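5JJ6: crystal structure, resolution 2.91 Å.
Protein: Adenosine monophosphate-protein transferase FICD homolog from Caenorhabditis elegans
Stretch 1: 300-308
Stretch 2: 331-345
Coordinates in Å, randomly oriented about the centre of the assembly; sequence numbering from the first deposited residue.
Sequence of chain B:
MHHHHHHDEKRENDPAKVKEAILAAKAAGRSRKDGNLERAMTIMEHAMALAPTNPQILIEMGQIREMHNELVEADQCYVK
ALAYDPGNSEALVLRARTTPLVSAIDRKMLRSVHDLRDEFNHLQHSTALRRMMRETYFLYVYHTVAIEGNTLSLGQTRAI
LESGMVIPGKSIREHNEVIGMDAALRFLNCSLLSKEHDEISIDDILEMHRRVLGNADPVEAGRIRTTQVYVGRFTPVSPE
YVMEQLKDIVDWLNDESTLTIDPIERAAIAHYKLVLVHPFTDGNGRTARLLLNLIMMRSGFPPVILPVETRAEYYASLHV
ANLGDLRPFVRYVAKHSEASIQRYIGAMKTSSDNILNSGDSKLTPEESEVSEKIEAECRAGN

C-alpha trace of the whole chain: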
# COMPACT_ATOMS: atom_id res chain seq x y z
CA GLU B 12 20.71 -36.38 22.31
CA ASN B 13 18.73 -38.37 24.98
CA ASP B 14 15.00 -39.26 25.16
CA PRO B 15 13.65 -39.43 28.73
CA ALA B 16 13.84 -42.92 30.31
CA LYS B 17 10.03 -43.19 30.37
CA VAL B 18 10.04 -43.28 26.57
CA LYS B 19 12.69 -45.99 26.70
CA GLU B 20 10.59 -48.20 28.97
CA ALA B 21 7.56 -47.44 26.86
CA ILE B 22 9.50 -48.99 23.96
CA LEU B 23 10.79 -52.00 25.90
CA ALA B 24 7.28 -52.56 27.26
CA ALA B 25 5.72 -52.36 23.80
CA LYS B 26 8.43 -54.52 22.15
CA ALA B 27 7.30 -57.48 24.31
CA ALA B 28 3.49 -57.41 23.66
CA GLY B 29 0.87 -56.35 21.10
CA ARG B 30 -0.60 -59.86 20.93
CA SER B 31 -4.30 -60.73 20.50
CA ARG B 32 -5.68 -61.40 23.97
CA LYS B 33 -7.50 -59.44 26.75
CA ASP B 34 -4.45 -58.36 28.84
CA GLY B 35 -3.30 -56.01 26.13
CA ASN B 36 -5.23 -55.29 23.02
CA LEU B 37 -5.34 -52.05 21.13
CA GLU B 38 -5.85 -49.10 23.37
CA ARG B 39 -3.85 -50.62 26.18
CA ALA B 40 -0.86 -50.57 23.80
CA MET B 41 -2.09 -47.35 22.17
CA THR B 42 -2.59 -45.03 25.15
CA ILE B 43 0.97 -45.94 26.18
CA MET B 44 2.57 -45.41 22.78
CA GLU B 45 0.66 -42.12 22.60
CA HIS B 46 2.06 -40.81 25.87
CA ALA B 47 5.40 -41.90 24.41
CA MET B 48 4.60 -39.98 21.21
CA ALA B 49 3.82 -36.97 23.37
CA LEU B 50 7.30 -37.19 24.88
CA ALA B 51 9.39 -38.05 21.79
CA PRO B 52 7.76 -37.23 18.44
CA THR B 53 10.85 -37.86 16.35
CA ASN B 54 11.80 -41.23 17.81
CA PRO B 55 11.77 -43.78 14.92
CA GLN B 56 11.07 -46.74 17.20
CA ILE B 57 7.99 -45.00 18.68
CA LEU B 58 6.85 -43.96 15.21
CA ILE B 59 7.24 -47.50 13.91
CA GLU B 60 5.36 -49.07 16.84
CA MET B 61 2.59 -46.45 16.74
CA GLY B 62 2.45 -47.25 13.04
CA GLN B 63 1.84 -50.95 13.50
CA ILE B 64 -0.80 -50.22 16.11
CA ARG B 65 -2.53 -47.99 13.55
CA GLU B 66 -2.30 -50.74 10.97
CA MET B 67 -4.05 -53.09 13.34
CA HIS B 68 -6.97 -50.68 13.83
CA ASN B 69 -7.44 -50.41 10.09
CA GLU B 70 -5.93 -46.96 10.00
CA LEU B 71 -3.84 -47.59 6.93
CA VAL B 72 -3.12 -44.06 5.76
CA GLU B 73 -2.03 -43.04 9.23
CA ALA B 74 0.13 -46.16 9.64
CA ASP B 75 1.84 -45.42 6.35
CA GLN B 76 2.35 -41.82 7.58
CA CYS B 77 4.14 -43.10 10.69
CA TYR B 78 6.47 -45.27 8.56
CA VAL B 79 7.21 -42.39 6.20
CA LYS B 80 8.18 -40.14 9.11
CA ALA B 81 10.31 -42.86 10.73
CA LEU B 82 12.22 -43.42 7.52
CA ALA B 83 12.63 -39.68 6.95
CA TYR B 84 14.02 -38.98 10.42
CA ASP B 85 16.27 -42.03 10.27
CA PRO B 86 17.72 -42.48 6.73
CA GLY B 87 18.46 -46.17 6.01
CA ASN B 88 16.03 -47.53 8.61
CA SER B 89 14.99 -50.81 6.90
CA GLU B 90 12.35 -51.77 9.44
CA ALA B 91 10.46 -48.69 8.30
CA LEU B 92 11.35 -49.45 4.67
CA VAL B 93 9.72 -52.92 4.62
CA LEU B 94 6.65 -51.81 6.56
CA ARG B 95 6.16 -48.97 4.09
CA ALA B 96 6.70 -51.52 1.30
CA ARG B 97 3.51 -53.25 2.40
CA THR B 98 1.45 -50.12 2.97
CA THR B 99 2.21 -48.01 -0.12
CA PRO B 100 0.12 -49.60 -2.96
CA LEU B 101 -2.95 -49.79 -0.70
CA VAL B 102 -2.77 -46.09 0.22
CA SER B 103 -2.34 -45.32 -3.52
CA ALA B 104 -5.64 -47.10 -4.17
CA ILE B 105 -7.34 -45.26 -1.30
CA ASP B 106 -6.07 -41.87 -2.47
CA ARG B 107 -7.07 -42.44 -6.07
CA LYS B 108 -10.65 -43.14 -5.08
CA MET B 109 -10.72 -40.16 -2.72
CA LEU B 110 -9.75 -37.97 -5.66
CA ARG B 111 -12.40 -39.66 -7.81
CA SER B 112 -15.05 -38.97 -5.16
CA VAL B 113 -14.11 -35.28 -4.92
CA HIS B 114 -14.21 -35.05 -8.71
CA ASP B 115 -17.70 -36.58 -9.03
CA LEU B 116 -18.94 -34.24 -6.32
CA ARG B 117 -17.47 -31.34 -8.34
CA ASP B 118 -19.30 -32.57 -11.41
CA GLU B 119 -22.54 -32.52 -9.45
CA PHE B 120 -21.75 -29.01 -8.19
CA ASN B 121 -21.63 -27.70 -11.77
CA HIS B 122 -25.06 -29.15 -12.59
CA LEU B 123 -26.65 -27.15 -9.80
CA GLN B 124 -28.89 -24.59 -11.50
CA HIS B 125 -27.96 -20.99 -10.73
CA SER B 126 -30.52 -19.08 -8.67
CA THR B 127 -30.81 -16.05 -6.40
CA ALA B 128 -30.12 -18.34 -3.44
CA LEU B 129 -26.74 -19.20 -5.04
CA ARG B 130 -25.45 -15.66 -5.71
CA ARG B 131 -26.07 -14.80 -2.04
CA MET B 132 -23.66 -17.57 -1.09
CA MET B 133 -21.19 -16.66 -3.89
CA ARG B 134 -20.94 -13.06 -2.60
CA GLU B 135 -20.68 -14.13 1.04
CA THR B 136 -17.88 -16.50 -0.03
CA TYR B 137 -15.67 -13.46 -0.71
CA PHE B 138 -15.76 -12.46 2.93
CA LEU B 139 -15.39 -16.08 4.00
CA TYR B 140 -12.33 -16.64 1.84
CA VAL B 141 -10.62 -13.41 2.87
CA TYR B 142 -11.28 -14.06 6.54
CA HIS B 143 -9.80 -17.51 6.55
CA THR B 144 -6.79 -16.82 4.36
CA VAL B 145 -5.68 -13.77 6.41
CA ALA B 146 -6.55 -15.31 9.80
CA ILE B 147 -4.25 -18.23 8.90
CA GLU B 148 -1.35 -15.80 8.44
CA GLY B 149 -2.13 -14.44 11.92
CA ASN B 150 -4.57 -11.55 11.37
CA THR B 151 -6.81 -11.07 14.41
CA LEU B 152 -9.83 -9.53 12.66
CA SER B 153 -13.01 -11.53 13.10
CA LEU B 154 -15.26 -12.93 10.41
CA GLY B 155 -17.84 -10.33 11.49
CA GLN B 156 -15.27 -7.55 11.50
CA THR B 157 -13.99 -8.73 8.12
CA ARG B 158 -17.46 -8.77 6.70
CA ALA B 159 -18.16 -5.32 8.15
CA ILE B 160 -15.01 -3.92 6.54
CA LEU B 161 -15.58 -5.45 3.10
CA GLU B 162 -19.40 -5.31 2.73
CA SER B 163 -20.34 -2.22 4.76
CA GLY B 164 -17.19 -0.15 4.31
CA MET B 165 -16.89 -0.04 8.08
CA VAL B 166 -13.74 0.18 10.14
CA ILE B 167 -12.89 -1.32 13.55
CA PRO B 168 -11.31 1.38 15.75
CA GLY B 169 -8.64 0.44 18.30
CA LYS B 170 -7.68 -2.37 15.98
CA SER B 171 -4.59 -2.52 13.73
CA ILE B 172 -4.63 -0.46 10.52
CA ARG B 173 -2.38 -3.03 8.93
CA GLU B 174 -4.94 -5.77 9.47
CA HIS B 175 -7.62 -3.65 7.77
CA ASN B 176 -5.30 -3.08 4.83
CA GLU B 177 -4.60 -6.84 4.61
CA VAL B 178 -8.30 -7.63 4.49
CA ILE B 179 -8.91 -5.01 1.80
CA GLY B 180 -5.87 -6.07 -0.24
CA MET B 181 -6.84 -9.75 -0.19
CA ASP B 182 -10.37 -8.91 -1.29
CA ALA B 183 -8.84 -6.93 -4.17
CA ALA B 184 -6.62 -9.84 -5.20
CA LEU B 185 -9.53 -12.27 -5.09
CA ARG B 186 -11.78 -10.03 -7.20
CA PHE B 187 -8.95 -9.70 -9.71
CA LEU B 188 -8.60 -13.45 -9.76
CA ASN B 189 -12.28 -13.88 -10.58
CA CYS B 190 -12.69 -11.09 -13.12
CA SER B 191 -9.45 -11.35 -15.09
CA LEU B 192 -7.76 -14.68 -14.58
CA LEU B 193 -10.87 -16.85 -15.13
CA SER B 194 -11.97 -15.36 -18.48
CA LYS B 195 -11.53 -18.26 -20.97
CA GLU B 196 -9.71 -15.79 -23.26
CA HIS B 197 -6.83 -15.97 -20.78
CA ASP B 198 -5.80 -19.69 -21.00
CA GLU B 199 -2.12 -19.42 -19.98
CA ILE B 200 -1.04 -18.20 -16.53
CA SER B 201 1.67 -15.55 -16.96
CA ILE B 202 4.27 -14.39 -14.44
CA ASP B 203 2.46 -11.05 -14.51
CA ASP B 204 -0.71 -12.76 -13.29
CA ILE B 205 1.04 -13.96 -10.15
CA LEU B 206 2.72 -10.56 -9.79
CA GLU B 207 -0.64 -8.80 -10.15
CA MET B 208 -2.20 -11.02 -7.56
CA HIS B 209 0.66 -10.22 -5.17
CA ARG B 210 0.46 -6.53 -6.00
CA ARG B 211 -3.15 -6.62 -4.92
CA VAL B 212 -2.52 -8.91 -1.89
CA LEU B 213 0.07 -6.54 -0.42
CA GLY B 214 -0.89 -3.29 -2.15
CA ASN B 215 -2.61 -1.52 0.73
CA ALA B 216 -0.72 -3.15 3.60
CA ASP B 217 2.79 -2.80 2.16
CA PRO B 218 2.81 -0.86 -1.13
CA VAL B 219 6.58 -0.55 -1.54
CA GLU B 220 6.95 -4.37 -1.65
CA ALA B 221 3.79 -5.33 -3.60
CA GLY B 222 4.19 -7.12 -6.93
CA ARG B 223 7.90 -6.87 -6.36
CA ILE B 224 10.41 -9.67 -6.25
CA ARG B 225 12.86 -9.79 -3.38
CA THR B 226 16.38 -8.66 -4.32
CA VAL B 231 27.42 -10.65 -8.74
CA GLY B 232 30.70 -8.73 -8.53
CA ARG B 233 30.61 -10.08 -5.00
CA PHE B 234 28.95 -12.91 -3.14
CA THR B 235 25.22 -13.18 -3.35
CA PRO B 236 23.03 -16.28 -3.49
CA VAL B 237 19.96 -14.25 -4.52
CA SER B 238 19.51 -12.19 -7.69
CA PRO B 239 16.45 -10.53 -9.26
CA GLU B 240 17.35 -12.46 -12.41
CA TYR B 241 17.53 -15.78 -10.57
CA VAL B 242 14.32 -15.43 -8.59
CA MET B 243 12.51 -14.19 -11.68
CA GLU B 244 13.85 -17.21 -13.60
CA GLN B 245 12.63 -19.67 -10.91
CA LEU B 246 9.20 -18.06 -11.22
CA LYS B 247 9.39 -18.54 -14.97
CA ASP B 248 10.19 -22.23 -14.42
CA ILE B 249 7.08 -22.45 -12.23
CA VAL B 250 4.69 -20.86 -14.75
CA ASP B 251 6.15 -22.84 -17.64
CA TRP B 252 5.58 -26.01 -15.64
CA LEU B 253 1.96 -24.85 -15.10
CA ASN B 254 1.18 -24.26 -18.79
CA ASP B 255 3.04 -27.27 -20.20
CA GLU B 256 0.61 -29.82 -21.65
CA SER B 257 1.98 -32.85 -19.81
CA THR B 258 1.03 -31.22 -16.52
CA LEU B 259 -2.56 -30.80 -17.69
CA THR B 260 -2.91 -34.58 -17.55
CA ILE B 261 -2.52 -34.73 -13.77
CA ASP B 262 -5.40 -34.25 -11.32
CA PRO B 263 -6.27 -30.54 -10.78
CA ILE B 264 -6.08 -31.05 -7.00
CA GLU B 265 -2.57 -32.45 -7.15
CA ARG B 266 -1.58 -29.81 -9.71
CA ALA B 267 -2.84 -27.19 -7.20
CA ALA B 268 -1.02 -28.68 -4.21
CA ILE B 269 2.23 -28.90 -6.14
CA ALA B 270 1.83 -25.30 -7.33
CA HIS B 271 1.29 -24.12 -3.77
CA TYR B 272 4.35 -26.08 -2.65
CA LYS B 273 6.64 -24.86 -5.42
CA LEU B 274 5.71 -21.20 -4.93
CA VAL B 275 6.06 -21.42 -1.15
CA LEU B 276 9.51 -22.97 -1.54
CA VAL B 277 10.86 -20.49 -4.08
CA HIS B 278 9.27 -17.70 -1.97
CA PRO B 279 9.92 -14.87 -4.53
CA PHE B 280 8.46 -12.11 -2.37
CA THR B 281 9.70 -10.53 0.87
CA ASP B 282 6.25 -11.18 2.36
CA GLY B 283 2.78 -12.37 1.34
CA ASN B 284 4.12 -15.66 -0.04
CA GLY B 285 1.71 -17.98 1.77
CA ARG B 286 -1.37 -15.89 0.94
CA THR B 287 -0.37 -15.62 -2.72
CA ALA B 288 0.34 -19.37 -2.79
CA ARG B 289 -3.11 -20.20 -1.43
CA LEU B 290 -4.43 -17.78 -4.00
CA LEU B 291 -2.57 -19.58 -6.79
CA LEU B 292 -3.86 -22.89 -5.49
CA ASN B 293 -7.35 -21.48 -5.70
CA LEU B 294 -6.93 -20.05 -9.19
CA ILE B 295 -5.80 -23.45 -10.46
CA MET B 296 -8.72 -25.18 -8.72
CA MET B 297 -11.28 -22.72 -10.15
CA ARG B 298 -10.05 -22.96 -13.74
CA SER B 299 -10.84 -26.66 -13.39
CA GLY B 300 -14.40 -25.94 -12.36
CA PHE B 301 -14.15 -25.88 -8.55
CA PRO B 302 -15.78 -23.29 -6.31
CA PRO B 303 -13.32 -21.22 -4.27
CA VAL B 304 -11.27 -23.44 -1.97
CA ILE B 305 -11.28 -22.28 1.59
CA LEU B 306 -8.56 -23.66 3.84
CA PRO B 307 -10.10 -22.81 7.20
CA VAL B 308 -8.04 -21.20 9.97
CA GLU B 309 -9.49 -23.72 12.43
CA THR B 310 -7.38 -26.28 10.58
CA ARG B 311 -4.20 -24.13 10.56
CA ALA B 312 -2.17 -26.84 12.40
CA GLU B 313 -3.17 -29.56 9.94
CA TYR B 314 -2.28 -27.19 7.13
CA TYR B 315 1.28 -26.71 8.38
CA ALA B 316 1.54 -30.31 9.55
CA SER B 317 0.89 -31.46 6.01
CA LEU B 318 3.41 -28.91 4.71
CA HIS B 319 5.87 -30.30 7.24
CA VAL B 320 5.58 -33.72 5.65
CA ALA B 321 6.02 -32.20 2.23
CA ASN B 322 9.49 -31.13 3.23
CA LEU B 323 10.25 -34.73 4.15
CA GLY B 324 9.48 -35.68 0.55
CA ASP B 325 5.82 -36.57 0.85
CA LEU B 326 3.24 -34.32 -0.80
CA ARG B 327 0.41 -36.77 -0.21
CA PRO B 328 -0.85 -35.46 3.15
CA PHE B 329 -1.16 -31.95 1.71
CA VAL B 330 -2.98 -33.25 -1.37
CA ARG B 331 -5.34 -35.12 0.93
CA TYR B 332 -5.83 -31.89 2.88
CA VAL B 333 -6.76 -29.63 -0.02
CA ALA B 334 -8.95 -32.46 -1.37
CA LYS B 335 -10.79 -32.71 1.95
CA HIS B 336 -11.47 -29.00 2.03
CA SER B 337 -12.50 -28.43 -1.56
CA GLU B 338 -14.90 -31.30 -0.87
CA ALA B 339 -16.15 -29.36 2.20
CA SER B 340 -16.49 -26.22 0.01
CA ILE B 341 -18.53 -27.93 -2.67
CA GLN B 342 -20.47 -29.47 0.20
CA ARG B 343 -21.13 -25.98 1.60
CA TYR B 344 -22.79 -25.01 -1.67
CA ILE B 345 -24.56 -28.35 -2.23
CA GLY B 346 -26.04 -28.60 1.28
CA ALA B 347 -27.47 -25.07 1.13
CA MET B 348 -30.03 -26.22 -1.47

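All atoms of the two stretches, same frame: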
# COMPACT_ATOMS: atom_id res chain seq x y z
N GLY B 300 -13.00 -25.82 -12.69
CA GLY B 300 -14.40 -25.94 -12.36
C GLY B 300 -14.78 -26.07 -10.89
O GLY B 300 -15.91 -26.42 -10.58
N PHE B 301 -13.84 -25.83 -9.98
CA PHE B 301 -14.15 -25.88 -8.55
C PHE B 301 -14.62 -24.53 -8.04
O PHE B 301 -14.21 -23.49 -8.56
CB PHE B 301 -12.94 -26.34 -7.73
CG PHE B 301 -12.66 -27.80 -7.84
CD1 PHE B 301 -11.89 -28.30 -8.87
CD2 PHE B 301 -13.18 -28.69 -6.90
CE1 PHE B 301 -11.63 -29.65 -8.97
CE2 PHE B 301 -12.92 -30.04 -7.00
CZ PHE B 301 -12.16 -30.53 -8.03
N PRO B 302 -15.48 -24.54 -7.01
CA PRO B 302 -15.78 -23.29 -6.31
C PRO B 302 -14.53 -22.85 -5.57
O PRO B 302 -13.62 -23.65 -5.45
CB PRO B 302 -16.89 -23.70 -5.34
CG PRO B 302 -16.66 -25.15 -5.11
CD PRO B 302 -16.17 -25.69 -6.41
N PRO B 303 -14.50 -21.62 -5.04
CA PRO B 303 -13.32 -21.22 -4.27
C PRO B 303 -12.97 -22.21 -3.15
O PRO B 303 -13.86 -22.75 -2.48
CB PRO B 303 -13.72 -19.85 -3.72
CG PRO B 303 -14.60 -19.32 -4.78
CD PRO B 303 -15.41 -20.49 -5.27
N VAL B 304 -11.69 -22.49 -2.99
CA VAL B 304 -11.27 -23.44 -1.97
C VAL B 304 -10.82 -22.72 -0.71
O VAL B 304 -9.80 -22.04 -0.68
CB VAL B 304 -10.13 -24.34 -2.46
CG1 VAL B 304 -9.65 -25.21 -1.30
CG2 VAL B 304 -10.61 -25.20 -3.60
N ILE B 305 -11.57 -22.94 0.35
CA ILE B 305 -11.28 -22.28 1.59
C ILE B 305 -10.58 -23.23 2.54
O ILE B 305 -11.16 -24.23 2.97
CB ILE B 305 -12.56 -21.70 2.22
CG1 ILE B 305 -13.10 -20.58 1.33
CG2 ILE B 305 -12.29 -21.17 3.62
CD1 ILE B 305 -14.38 -19.98 1.85
N LEU B 306 -9.32 -22.94 2.82
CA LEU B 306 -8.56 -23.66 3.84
C LEU B 306 -8.79 -22.97 5.17
O LEU B 306 -8.20 -21.90 5.43
CB LEU B 306 -7.06 -23.71 3.49
CG LEU B 306 -6.72 -23.96 2.03
CD1 LEU B 306 -5.22 -23.82 1.77
CD2 LEU B 306 -7.22 -25.34 1.66
N PRO B 307 -9.66 -23.54 6.01
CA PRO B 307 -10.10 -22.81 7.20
C PRO B 307 -9.01 -22.67 8.26
O PRO B 307 -8.15 -23.54 8.38
CB PRO B 307 -11.28 -23.66 7.71
CG PRO B 307 -11.04 -25.00 7.18
CD PRO B 307 -10.32 -24.84 5.87
N VAL B 308 -9.07 -21.56 9.00
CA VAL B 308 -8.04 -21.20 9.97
C VAL B 308 -8.11 -22.14 11.16
O VAL B 308 -7.11 -22.37 11.82
CB VAL B 308 -8.18 -19.73 10.41
CG1 VAL B 308 -9.53 -19.49 11.11
CG2 VAL B 308 -7.01 -19.31 11.29
N ARG B 331 -4.18 -34.60 0.23
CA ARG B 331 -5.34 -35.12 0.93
C ARG B 331 -6.07 -33.99 1.64
O ARG B 331 -7.30 -33.98 1.71
CB ARG B 331 -4.94 -36.21 1.92
CG ARG B 331 -4.45 -37.51 1.26
CD ARG B 331 -4.25 -38.62 2.27
NE ARG B 331 -2.86 -38.83 2.63
CZ ARG B 331 -2.15 -39.88 2.23
NH1 ARG B 331 -2.72 -40.81 1.49
NH2 ARG B 331 -0.88 -40.02 2.58
N TYR B 332 -5.29 -33.05 2.16
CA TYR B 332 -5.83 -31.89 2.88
C TYR B 332 -6.65 -30.98 1.96
O TYR B 332 -7.84 -30.72 2.23
CB TYR B 332 -4.69 -31.11 3.54
CG TYR B 332 -5.09 -29.83 4.23
CD1 TYR B 332 -5.69 -29.85 5.48
CD2 TYR B 332 -4.83 -28.60 3.65
CE1 TYR B 332 -6.05 -28.68 6.11
CE2 TYR B 332 -5.18 -27.43 4.28
CZ TYR B 332 -5.80 -27.47 5.51
OH TYR B 332 -6.15 -26.29 6.14
N VAL B 333 -6.03 -30.51 0.88
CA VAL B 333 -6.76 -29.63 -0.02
C VAL B 333 -7.96 -30.37 -0.65
O VAL B 333 -9.01 -29.75 -0.89
CB VAL B 333 -5.86 -28.96 -1.11
CG1 VAL B 333 -4.40 -29.09 -0.77
CG2 VAL B 333 -6.16 -29.48 -2.47
N ALA B 334 -7.82 -31.68 -0.89
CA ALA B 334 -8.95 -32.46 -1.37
C ALA B 334 -10.10 -32.44 -0.36
O ALA B 334 -11.25 -32.18 -0.71
CB ALA B 334 -8.54 -33.88 -1.65
N LYS B 335 -9.78 -32.73 0.89
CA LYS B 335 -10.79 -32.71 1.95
C LYS B 335 -11.55 -31.40 1.97
O LYS B 335 -12.79 -31.38 2.09
CB LYS B 335 -10.15 -32.94 3.32
CG LYS B 335 -11.09 -32.71 4.47
CD LYS B 335 -10.44 -32.99 5.82
CE LYS B 335 -11.47 -32.86 6.91
NZ LYS B 335 -11.08 -33.52 8.17
N HIS B 336 -10.82 -30.29 1.83
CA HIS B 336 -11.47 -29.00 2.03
C HIS B 336 -12.15 -28.43 0.80
O HIS B 336 -13.12 -27.67 0.93
CB HIS B 336 -10.48 -27.99 2.58
CG HIS B 336 -10.15 -28.22 4.01
ND1 HIS B 336 -11.13 -28.46 4.96
CD2 HIS B 336 -8.97 -28.28 4.67
CE1 HIS B 336 -10.56 -28.64 6.14
NE2 HIS B 336 -9.25 -28.54 5.99
N SER B 337 -11.71 -28.79 -0.40
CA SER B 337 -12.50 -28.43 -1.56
C SER B 337 -13.78 -29.28 -1.54
O SER B 337 -14.85 -28.82 -1.98
CB SER B 337 -11.73 -28.60 -2.86
OG SER B 337 -11.07 -29.83 -2.90
N GLU B 338 -13.68 -30.50 -1.02
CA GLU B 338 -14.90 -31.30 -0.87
C GLU B 338 -15.83 -30.59 0.13
O GLU B 338 -17.03 -30.52 -0.10
CB GLU B 338 -14.58 -32.74 -0.44
CG GLU B 338 -15.80 -33.53 0.06
CD GLU B 338 -15.74 -35.04 -0.20
OE1 GLU B 338 -16.63 -35.77 0.29
OE2 GLU B 338 -14.80 -35.51 -0.88
N ALA B 339 -15.30 -30.07 1.24
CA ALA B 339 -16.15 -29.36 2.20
C ALA B 339 -16.74 -28.05 1.63
O ALA B 339 -17.81 -27.62 2.04
CB ALA B 339 -15.37 -29.06 3.47
N SER B 340 -16.01 -27.41 0.72
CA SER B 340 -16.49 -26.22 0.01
C SER B 340 -17.69 -26.55 -0.88
O SER B 340 -18.78 -25.97 -0.75
CB SER B 340 -15.37 -25.61 -0.83
OG SER B 340 -14.23 -25.33 -0.02
N ILE B 341 -17.46 -27.48 -1.80
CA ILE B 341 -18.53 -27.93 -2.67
C ILE B 341 -19.72 -28.34 -1.82
O ILE B 341 -20.86 -28.02 -2.12
CB ILE B 341 -18.09 -29.10 -3.55
CG1 ILE B 341 -16.97 -28.66 -4.48
CG2 ILE B 341 -19.25 -29.61 -4.38
CD1 ILE B 341 -16.40 -29.76 -5.33
N GLN B 342 -19.44 -29.02 -0.71
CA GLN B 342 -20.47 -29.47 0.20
C GLN B 342 -21.23 -28.28 0.79
O GLN B 342 -22.44 -28.35 0.99
CB GLN B 342 -19.88 -30.33 1.31
CG GLN B 342 -20.89 -31.28 1.93
CD GLN B 342 -21.49 -32.21 0.88
OE1 GLN B 342 -22.42 -31.84 0.16
NE2 GLN B 342 -20.92 -33.41 0.77
N ARG B 343 -20.51 -27.21 1.11
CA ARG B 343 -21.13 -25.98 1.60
C ARG B 343 -22.18 -25.50 0.61
O ARG B 343 -23.31 -25.20 1.00
CB ARG B 343 -20.09 -24.88 1.81
CG ARG B 343 -20.57 -23.74 2.67
CD ARG B 343 -19.44 -22.77 2.98
NE ARG B 343 -19.91 -21.38 2.84
CZ ARG B 343 -19.87 -20.70 1.69
NH1 ARG B 343 -20.32 -19.45 1.65
NH2 ARG B 343 -19.38 -21.27 0.59
N TYR B 344 -21.81 -25.43 -0.67
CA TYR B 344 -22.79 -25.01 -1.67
C TYR B 344 -23.93 -26.01 -1.89
O TYR B 344 -25.10 -25.62 -1.94
CB TYR B 344 -22.11 -24.72 -3.00
CG TYR B 344 -21.18 -23.53 -2.95
CD1 TYR B 344 -21.67 -22.25 -3.13
CD2 TYR B 344 -19.82 -23.69 -2.72
CE1 TYR B 344 -20.84 -21.15 -3.09
CE2 TYR B 344 -18.98 -22.59 -2.67
CZ TYR B 344 -19.50 -21.32 -2.86
OH TYR B 344 -18.69 -20.22 -2.83
N ILE B 345 -23.59 -27.29 -1.99
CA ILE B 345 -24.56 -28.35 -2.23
C ILE B 345 -25.62 -28.43 -1.13
O ILE B 345 -26.82 -28.40 -1.41
CB ILE B 345 -23.85 -29.73 -2.34
CG1 ILE B 345 -23.03 -29.84 -3.63
CG2 ILE B 345 -24.84 -30.88 -2.18
CD1 ILE B 345 -23.73 -29.34 -4.86

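An extended, proline-rich segment packs across one side of a helix through apolar and van der Waals contacts, with no hydrogen bond between the two. The segment, 300-308, has no regular secondary structure, and 331-345 lies within a longer helix. Together they bury 610 Å². The segment crosses the helix, and the register runs in reverse order: the CA atoms of Pro302 and Ile341 are 6.5 Å apart, those of Val304 and Ser337 5.2 Å, and those of Leu306 and His336 6.3 Å. The approach is tightest at Val304, where the helix presents the small side chain of Ser337.

At one end, Pro302 touches two large side chains of the helix. Its CG lies 3.6 Å from Ile341 CG1, and its CB lies 3.6 Å from Tyr344 CE2. The compact ring offers carbon to both neighbours. Phe301 starts sideways to the helix, but its m rotamer brings the ring closer, so that CD2 reaches 3.7 Å from Ile341 CD1. Ile341 also begins sideways, and its extended chi2 carries CD1 to the phenyl ring. Tyr344 points toward the segment. Its OH comes within 4.1 Å of Pro303 CD and is hydrogen-bonded elsewhere in the structure, so the buried polar atom is satisfied.

The middle of the contact relies on small residues. Val304 CG2 packs 3.7 Å from Ser337 CB, a contact between carbons even though the helix residue is a serine. Ser340 points toward the segment and lies close to its backbone. Ser340 OG is 3.6 Å from Pro303 O and 3.6 Å from Ile305 N, but neither pair is a hydrogen bond. Instead, Ser340 OG donates to His336 O at 2.8 Å, one turn back in its own helix. This satisfies the hydroxyl locally and lets a buried serine lie against the segment. Ser337 OG likewise turns back to its own helix, close to the carbonyls of Val333 and Ala334.

At the other end, His336 and Tyr332 receive Leu306 and Pro307. His336 points toward the segment, and Pro307 CD sits over one face of its imidazole. The CH-pi distance from Pro307 CD to the ring centroid is 3.7 Å, only 2° off the ring normal. Proline suits this place, since its CD, bonded to the backbone nitrogen, carries slightly polarised C-H bonds that can point into an aromatic face. His336 CB also approaches the backbone, 3.8 Å from Ile305 O. Tyr332 starts sideways, but its t rotamer brings the ring nearer. Leu306 CD2 packs 3.9 Å from Tyr332 CE2, and Leu306 CB lies 3.8 Å from Tyr332 OH. That hydroxyl is hydrogen-bonded to a residue just outside the stretches.

The helix keeps its regular backbone hydrogen bonds throughout. Ala334 and Glu338 point away from the segment, and Lys335 and Gln342 are out of reach and exposed. Gly300 makes no contact; at its backbone angles (phi 87°, psi 12°) a CB would be jammed against the carbonyl O of the residue before, which by itself calls for glycine.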